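Local coordinates for Amy13K (PDB 6B3P), which binds starch-derived malto-oligosaccharides through tandem family 26 carbohydrate-binding modules of a surface-anchored alpha-amylase from a human gut bacterium, at residues 103-107 against 163-167; 173-178 against 194-200. All blocks are in the same frame, centred on the assembly; numbering follows the deposited sequence.

Contact 1. Residues 103-107 against 163-167. With GLC (alpha-D-glucopyranose), chain D.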
loop_
_atom_site.group_PDB
_atom_site.type_symbol
_atom_site.label_atom_id
_atom_site.label_comp_id
_atom_site.label_asym_id
_atom_site.label_seq_id
_atom_site.Cartn_x
_atom_site.Cartn_y
_atom_site.Cartn_z
ATOM N N THR A 103 4.807 1.020 -5.442
ATOM C CA THR A 103 5.074 1.317 -4.043
ATOM C C THR A 103 5.152 2.824 -3.834
ATOM O O THR A 103 5.998 3.502 -4.417
ATOM C CB THR A 103 6.380 0.654 -3.571
ATOM O OG1 THR A 103 6.342 -0.747 -3.877
ATOM C CG2 THR A 103 6.565 0.830 -2.071
ATOM N N THR A 104 4.249 3.335 -3.002
ATOM C CA THR A 104 4.174 4.761 -2.703
ATOM C C THR A 104 4.695 5.028 -1.298
ATOM O O THR A 104 4.245 4.406 -0.338
ATOM C CB THR A 104 2.728 5.285 -2.819
ATOM O OG1 THR A 104 2.212 4.979 -4.120
ATOM C CG2 THR A 104 2.670 6.797 -2.587
ATOM N N ILE A 105 5.644 5.952 -1.183
ATOM C CA ILE A 105 6.232 6.288 0.109
ATOM C C ILE A 105 6.125 7.786 0.376
ATOM O O ILE A 105 6.607 8.604 -0.410
ATOM C CB ILE A 105 7.708 5.856 0.188
ATOM C CG1 ILE A 105 7.852 4.377 -0.180
ATOM C CG2 ILE A 105 8.258 6.097 1.591
ATOM C CD1 ILE A 105 9.281 3.931 -0.426
ATOM N N HIS A 106 5.486 8.127 1.492
ATOM C CA HIS A 106 5.310 9.512 1.906
ATOM C C HIS A 106 6.327 9.880 2.980
ATOM O O HIS A 106 6.499 9.142 3.951
ATOM C CB HIS A 106 3.893 9.740 2.440
ATOM C CG HIS A 106 2.812 9.289 1.508
ATOM N ND1 HIS A 106 2.573 9.897 0.294
ATOM C CD2 HIS A 106 1.899 8.295 1.615
ATOM C CE1 HIS A 106 1.564 9.295 -0.307
ATOM N NE2 HIS A 106 1.136 8.319 0.474
ATOM N N TYR A 107 6.999 11.013 2.802
ATOM C CA TYR A 107 7.939 11.507 3.804
ATOM C C TYR A 107 7.545 12.882 4.328
ATOM O O TYR A 107 7.273 13.801 3.556
ATOM C CB TYR A 107 9.354 11.575 3.240
ATOM C CG TYR A 107 10.355 12.060 4.259
ATOM C CD1 TYR A 107 10.633 11.310 5.395
ATOM C CD2 TYR A 107 11.015 13.272 4.096
ATOM C CE1 TYR A 107 11.541 11.748 6.337
ATOM C CE2 TYR A 107 11.928 13.719 5.033
ATOM C CZ TYR A 107 12.186 12.953 6.152
ATOM O OH TYR A 107 13.094 13.393 7.086
ATOM N N PHE A 163 13.198 -3.334 -1.553
ATOM C CA PHE A 163 14.293 -2.414 -1.812
ATOM C C PHE A 163 14.466 -1.486 -0.620
ATOM O O PHE A 163 13.753 -1.606 0.376
ATOM C CB PHE A 163 14.040 -1.612 -3.091
ATOM C CG PHE A 163 12.775 -0.808 -3.067
ATOM C CD1 PHE A 163 11.562 -1.392 -3.390
ATOM C CD2 PHE A 163 12.799 0.538 -2.735
ATOM C CE1 PHE A 163 10.396 -0.653 -3.375
ATOM C CE2 PHE A 163 11.635 1.282 -2.719
ATOM C CZ PHE A 163 10.432 0.686 -3.038
ATOM N N SER A 164 15.421 -0.572 -0.727
ATOM C CA SER A 164 15.691 0.380 0.339
ATOM C C SER A 164 15.764 1.785 -0.224
ATOM O O SER A 164 16.054 1.967 -1.406
ATOM C CB SER A 164 16.996 0.033 1.054
ATOM O OG SER A 164 17.003 -1.317 1.483
ATOM N N CYS A 165 15.497 2.780 0.614
ATOM C CA CYS A 165 15.618 4.165 0.185
ATOM C C CYS A 165 15.911 5.105 1.349
ATOM O O CYS A 165 15.797 4.731 2.516
ATOM C CB CYS A 165 14.348 4.617 -0.541
ATOM S SG CYS A 165 12.894 4.760 0.518
ATOM N N ILE A 166 16.304 6.328 1.007
ATOM C CA ILE A 166 16.638 7.356 1.984
ATOM C C ILE A 166 16.089 8.697 1.516
ATOM O O ILE A 166 16.271 9.071 0.358
ATOM C CB ILE A 166 18.167 7.477 2.185
ATOM C CG1 ILE A 166 18.741 6.192 2.783
ATOM C CG2 ILE A 166 18.512 8.667 3.085
ATOM C CD1 ILE A 166 20.245 6.101 2.667
ATOM N N PHE A 167 15.419 9.416 2.411
ATOM C CA PHE A 167 14.988 10.779 2.123
ATOM C C PHE A 167 16.042 11.746 2.653
ATOM O O PHE A 167 16.611 11.516 3.716
ATOM C CB PHE A 167 13.620 11.068 2.746
ATOM C CG PHE A 167 12.489 10.310 2.105
ATOM C CD1 PHE A 167 11.877 10.792 0.958
ATOM C CD2 PHE A 167 12.037 9.118 2.648
ATOM C CE1 PHE A 167 10.836 10.101 0.365
ATOM C CE2 PHE A 167 10.996 8.421 2.057
ATOM C CZ PHE A 167 10.396 8.914 0.915
HETATM C C1 GLC D . 23.353 4.478 1.409
HETATM C C2 GLC D . 23.193 3.686 2.676
HETATM C C3 GLC D . 24.156 2.525 2.699
HETATM C C4 GLC D . 24.030 1.711 1.443
HETATM C C5 GLC D . 24.211 2.600 0.241
HETATM C C6 GLC D . 24.079 1.827 -1.053
HETATM O O2 GLC D . 23.369 4.528 3.784
HETATM O O3 GLC D . 23.883 1.706 3.793
HETATM O O4 GLC D . 24.948 0.626 1.477
HETATM O O5 GLC D . 23.251 3.624 0.294
HETATM O O6 GLC D . 24.324 2.605 -2.196
#
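Strands 103-107 and 163-167 run in nearly the same direction, their axes inclined by 27° and 9.3 Å apart at closest approach. No hydrogen bond joins them: they belong to two different sheets laid face to face, and the spacing is that of side chains meeting between layers. The gap narrows along the strands, from 10.2 Å between the CA atoms of Thr103 and Phe163 to 7.3 Å between those of Tyr107 and Phe167. Alternate residues point inward. At the wide end Phe163 spans the gap with its ring, whose CZ lies 4.0 Å from Thr103 CG2. In the middle Ile105 reaches both ways along the partner strand, placing CD1 3.8 Å from Cys165 SG and CG2 3.6 Å from Phe167 CZ, at the edge of that ring. At the narrow end the Tyr107 and Phe167 rings lie almost parallel (6°) but slid apart, with centroids 4.7 Å apart, so each ring covers mainly the other's CB: Tyr107 CB sits 3.4 Å from the Phe167 ring centroid and Phe167 CB 3.7 Å from that of Tyr107, a reciprocal pair of CH-pi contacts. The Tyr107 hydroxyl is hydrogen-bonded to the carbonyl O of Gly193. Val153 and Val180 extend the apolar layer around Ile105. On the outer face of strand 163-167, Ile166 turns to the bound glycan, its CD1 3.7 Å from O2 of the chain D glucose. The contact thus forms part of the hydrophobic core of a beta-sandwich starch-binding module, held by apolar and aromatic packing, with Ile166 on the strand's outward face contributing to the sugar site.

Contact 2. Residues 173-178 against 194-200. With GLC (alpha-D-glucopyranose), chain D; GLC (alpha-D-glucopyranose), chain B; FMT (formic acid), chain O.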
loop_
_atom_site.group_PDB
_atom_site.type_symbol
_atom_site.label_atom_id
_atom_site.label_comp_id
_atom_site.label_asym_id
_atom_site.label_seq_id
_atom_site.Cartn_x
_atom_site.Cartn_y
_atom_site.Cartn_z
ATOM N N THR A 173 21.215 16.516 5.987
ATOM C CA THR A 173 20.059 15.927 6.659
ATOM C C THR A 173 19.487 14.773 5.840
ATOM O O THR A 173 19.158 14.931 4.665
ATOM C CB THR A 173 18.952 16.973 6.916
ATOM O OG1 THR A 173 19.496 18.080 7.642
ATOM C CG2 THR A 173 17.803 16.366 7.719
ATOM N N GLN A 174 19.376 13.609 6.473
ATOM C CA GLN A 174 18.845 12.422 5.816
ATOM C C GLN A 174 18.218 11.473 6.831
ATOM O O GLN A 174 18.476 11.578 8.029
ATOM C CB GLN A 174 19.949 11.698 5.039
ATOM C CG GLN A 174 20.994 11.024 5.924
ATOM C CD GLN A 174 22.054 10.291 5.124
ATOM O OE1 GLN A 174 22.139 9.063 5.163
ATOM N NE2 GLN A 174 22.872 11.041 4.399
ATOM N N THR A 175 17.402 10.545 6.341
ATOM C CA THR A 175 16.788 9.529 7.191
ATOM C C THR A 175 17.732 8.352 7.395
ATOM O O THR A 175 18.760 8.245 6.725
ATOM C CB THR A 175 15.470 8.997 6.583
ATOM O OG1 THR A 175 15.745 8.325 5.347
ATOM C CG2 THR A 175 14.488 10.130 6.331
ATOM N N ASP A 176 17.377 7.469 8.322
ATOM C CA ASP A 176 17.991 6.151 8.388
ATOM C C ASP A 176 17.680 5.409 7.099
ATOM O O ASP A 176 16.820 5.830 6.324
ATOM C CB ASP A 176 17.465 5.342 9.578
ATOM C CG ASP A 176 17.861 5.931 10.914
ATOM O OD1 ASP A 176 18.976 6.480 11.019
ATOM O OD2 ASP A 176 17.058 5.830 11.866
ATOM N N ASN A 177 18.371 4.300 6.872
ATOM C CA ASN A 177 17.980 3.387 5.812
ATOM C C ASN A 177 16.550 2.919 6.018
ATOM O O ASN A 177 16.216 2.397 7.081
ATOM C CB ASN A 177 18.896 2.174 5.768
ATOM C CG ASN A 177 20.282 2.502 5.271
ATOM O OD1 ASN A 177 20.641 3.667 5.082
ATOM N ND2 ASN A 177 21.076 1.462 5.062
ATOM N N ILE A 178 15.714 3.106 5.003
ATOM C CA ILE A 178 14.341 2.615 5.038
ATOM C C ILE A 178 14.255 1.324 4.235
ATOM O O ILE A 178 14.402 1.341 3.018
ATOM C CB ILE A 178 13.352 3.648 4.467
ATOM C CG1 ILE A 178 13.459 4.973 5.227
ATOM C CG2 ILE A 178 11.921 3.114 4.540
ATOM C CD1 ILE A 178 12.983 6.161 4.432
ATOM N N THR A 194 14.567 11.798 11.038
ATOM C CA THR A 194 15.856 11.816 10.360
ATOM C C THR A 194 16.749 10.762 11.008
ATOM O O THR A 194 16.262 9.934 11.781
ATOM C CB THR A 194 16.514 13.209 10.428
ATOM O OG1 THR A 194 16.572 13.651 11.790
ATOM C CG2 THR A 194 15.716 14.211 9.605
ATOM N N LYS A 195 18.040 10.784 10.690
ATOM C CA LYS A 195 18.981 9.793 11.207
ATOM C C LYS A 195 18.884 9.662 12.722
ATOM O O LYS A 195 18.933 10.657 13.445
ATOM C CB LYS A 195 20.413 10.158 10.816
ATOM C CG LYS A 195 21.408 9.020 10.968
ATOM C CD LYS A 195 21.470 8.159 9.719
ATOM C CE LYS A 195 22.407 6.980 9.908
ATOM N NZ LYS A 195 22.629 6.233 8.640
ATOM N N GLY A 196 18.740 8.426 13.193
ATOM C CA GLY A 196 18.605 8.157 14.611
ATOM C C GLY A 196 17.163 8.192 15.086
ATOM O O GLY A 196 16.844 7.647 16.143
ATOM N N ASP A 197 16.290 8.822 14.304
ATOM C CA ASP A 197 14.911 9.052 14.727
ATOM C C ASP A 197 13.909 8.777 13.601
ATOM O O ASP A 197 12.832 9.371 13.557
ATOM C CB ASP A 197 14.761 10.493 15.232
ATOM C CG ASP A 197 13.459 10.724 15.979
ATOM O OD1 ASP A 197 12.979 9.790 16.657
ATOM O OD2 ASP A 197 12.914 11.844 15.885
ATOM N N THR A 198 14.265 7.869 12.701
ATOM C CA THR A 198 13.408 7.543 11.565
ATOM C C THR A 198 12.360 6.499 11.944
ATOM O O THR A 198 12.694 5.436 12.471
ATOM C CB THR A 198 14.235 7.024 10.371
ATOM O OG1 THR A 198 15.208 8.007 9.996
ATOM C CG2 THR A 198 13.339 6.724 9.170
ATOM N N THR A 199 11.097 6.815 11.670
ATOM C CA THR A 199 9.981 5.915 11.951
ATOM C C THR A 199 9.185 5.628 10.678
ATOM O O THR A 199 8.834 6.547 9.939
ATOM C CB THR A 199 9.034 6.504 13.014
ATOM O OG1 THR A 199 9.796 7.001 14.121
ATOM C CG2 THR A 199 8.059 5.446 13.506
ATOM N N VAL A 200 8.904 4.349 10.437
ATOM C CA VAL A 200 8.149 3.921 9.261
ATOM C C VAL A 200 6.778 3.376 9.663
ATOM O O VAL A 200 6.686 2.425 10.442
ATOM C CB VAL A 200 8.906 2.836 8.464
ATOM C CG1 VAL A 200 8.127 2.448 7.211
ATOM C CG2 VAL A 200 10.299 3.322 8.092
HETATM C C1 GLC D . 23.353 4.478 1.409
HETATM C C2 GLC D . 23.193 3.686 2.676
HETATM C C3 GLC D . 24.156 2.525 2.699
HETATM C C4 GLC D . 24.030 1.711 1.443
HETATM C C5 GLC D . 24.211 2.600 0.241
HETATM C C6 GLC D . 24.079 1.827 -1.053
HETATM O O2 GLC D . 23.369 4.528 3.784
HETATM O O3 GLC D . 23.883 1.706 3.793
HETATM O O4 GLC D . 24.948 0.626 1.477
HETATM O O5 GLC D . 23.251 3.624 0.294
HETATM O O6 GLC D . 24.324 2.605 -2.196
HETATM C C1 GLC B . 25.705 9.098 0.779
HETATM C C2 GLC B . 24.764 8.822 1.939
HETATM C C3 GLC B . 24.749 7.378 2.323
HETATM C C4 GLC B . 24.490 6.543 1.109
HETATM C C5 GLC B . 25.492 6.858 0.021
HETATM C C6 GLC B . 25.228 6.073 -1.235
HETATM O O1 GLC B . 27.083 9.043 1.159
HETATM O O2 GLC B . 25.130 9.553 3.063
HETATM O O3 GLC B . 23.736 7.120 3.268
HETATM O O4 GLC B . 24.574 5.188 1.486
HETATM O O5 GLC B . 25.409 8.210 -0.279
HETATM O O6 GLC B . 26.246 6.225 -2.174
HETATM C C FMT O . 20.231 13.913 9.729
HETATM O O1 FMT O . 21.228 13.487 9.146
HETATM O O2 FMT O . 19.894 13.488 10.833
HETATM O O HOH W 1 20.819 6.501 6.104
HETATM O O HOH W 2 15.638 5.302 14.264
HETATM O O HOH W 3 14.742 3.684 11.662
HETATM O O HOH W 4 20.641 3.427 8.728
#
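Three direct hydrogen bonds fasten the sugar-binding loop 173-178 to the turn in 194-200. Lys195 N donates to Gln174 O (2.8 Å), Asp176 N to Thr198 OG1 (2.8 Å) and Gly196 N to Asp176 OD1 (2.9 Å). Thr194 to Asp197 form a type II turn with Gly196 third, closed by Asp197 N to Thr194 O at 2.8 Å. Asp176 OD2 meets water 2 at 2.8 Å and water 3 at 3.2 Å; water 3 also lies 2.8 Å from Thr198 O. Lys195 NZ, 4.4 Å from Asp176 OD1 and so beyond a salt bridge, donates to water 1 at 3.1 Å, which lies 2.8 Å from Thr175 O and 3.0 Å from Asn177 OD1. Gln174 NE2 donates to O2 of the chain B glucose (3.0 Å) and its OE1 accepts from O3 (3.1 Å), while Asn177 ND2 donates to O3 of the chain D glucose (3.1 Å) and OD1 accepts from O2 (3.1 Å), a two-pronged contact each. Further along both segments, Ile178 CG2 meets Val200 CG2 at 3.9 Å. The loop joins strands 163-168 and 178-180 of one sheet and the turn strands 188-192 and 199-201 of the other, so the contact bridges the two sheets at the module's edge.

Contacts 1 and 2 lie with their centres 11 Å apart, the first within the buried core and the second at the surface of the same module. They meet directly: Phe167 O is 2.9 Å from Thr175 N and Cys165 O is 3.0 Å from Ile178 N, both probable hydrogen bonds by which 173-178 turns back alongside strand 163-167, antiparallel to it. Tyr107 CE1 packs 3.4 Å from Thr175 CG2, bringing the opposing sheet against the loop as well. Both contacts reach the chain D glucose, Ile166 through its apolar tip and Asn177 through hydrogen bonds; Ile166 CD1 and Asn177 OD1 are 3.5 Å apart. Tyr119, Trp121 and Trp136 also belong to this glycan pocket.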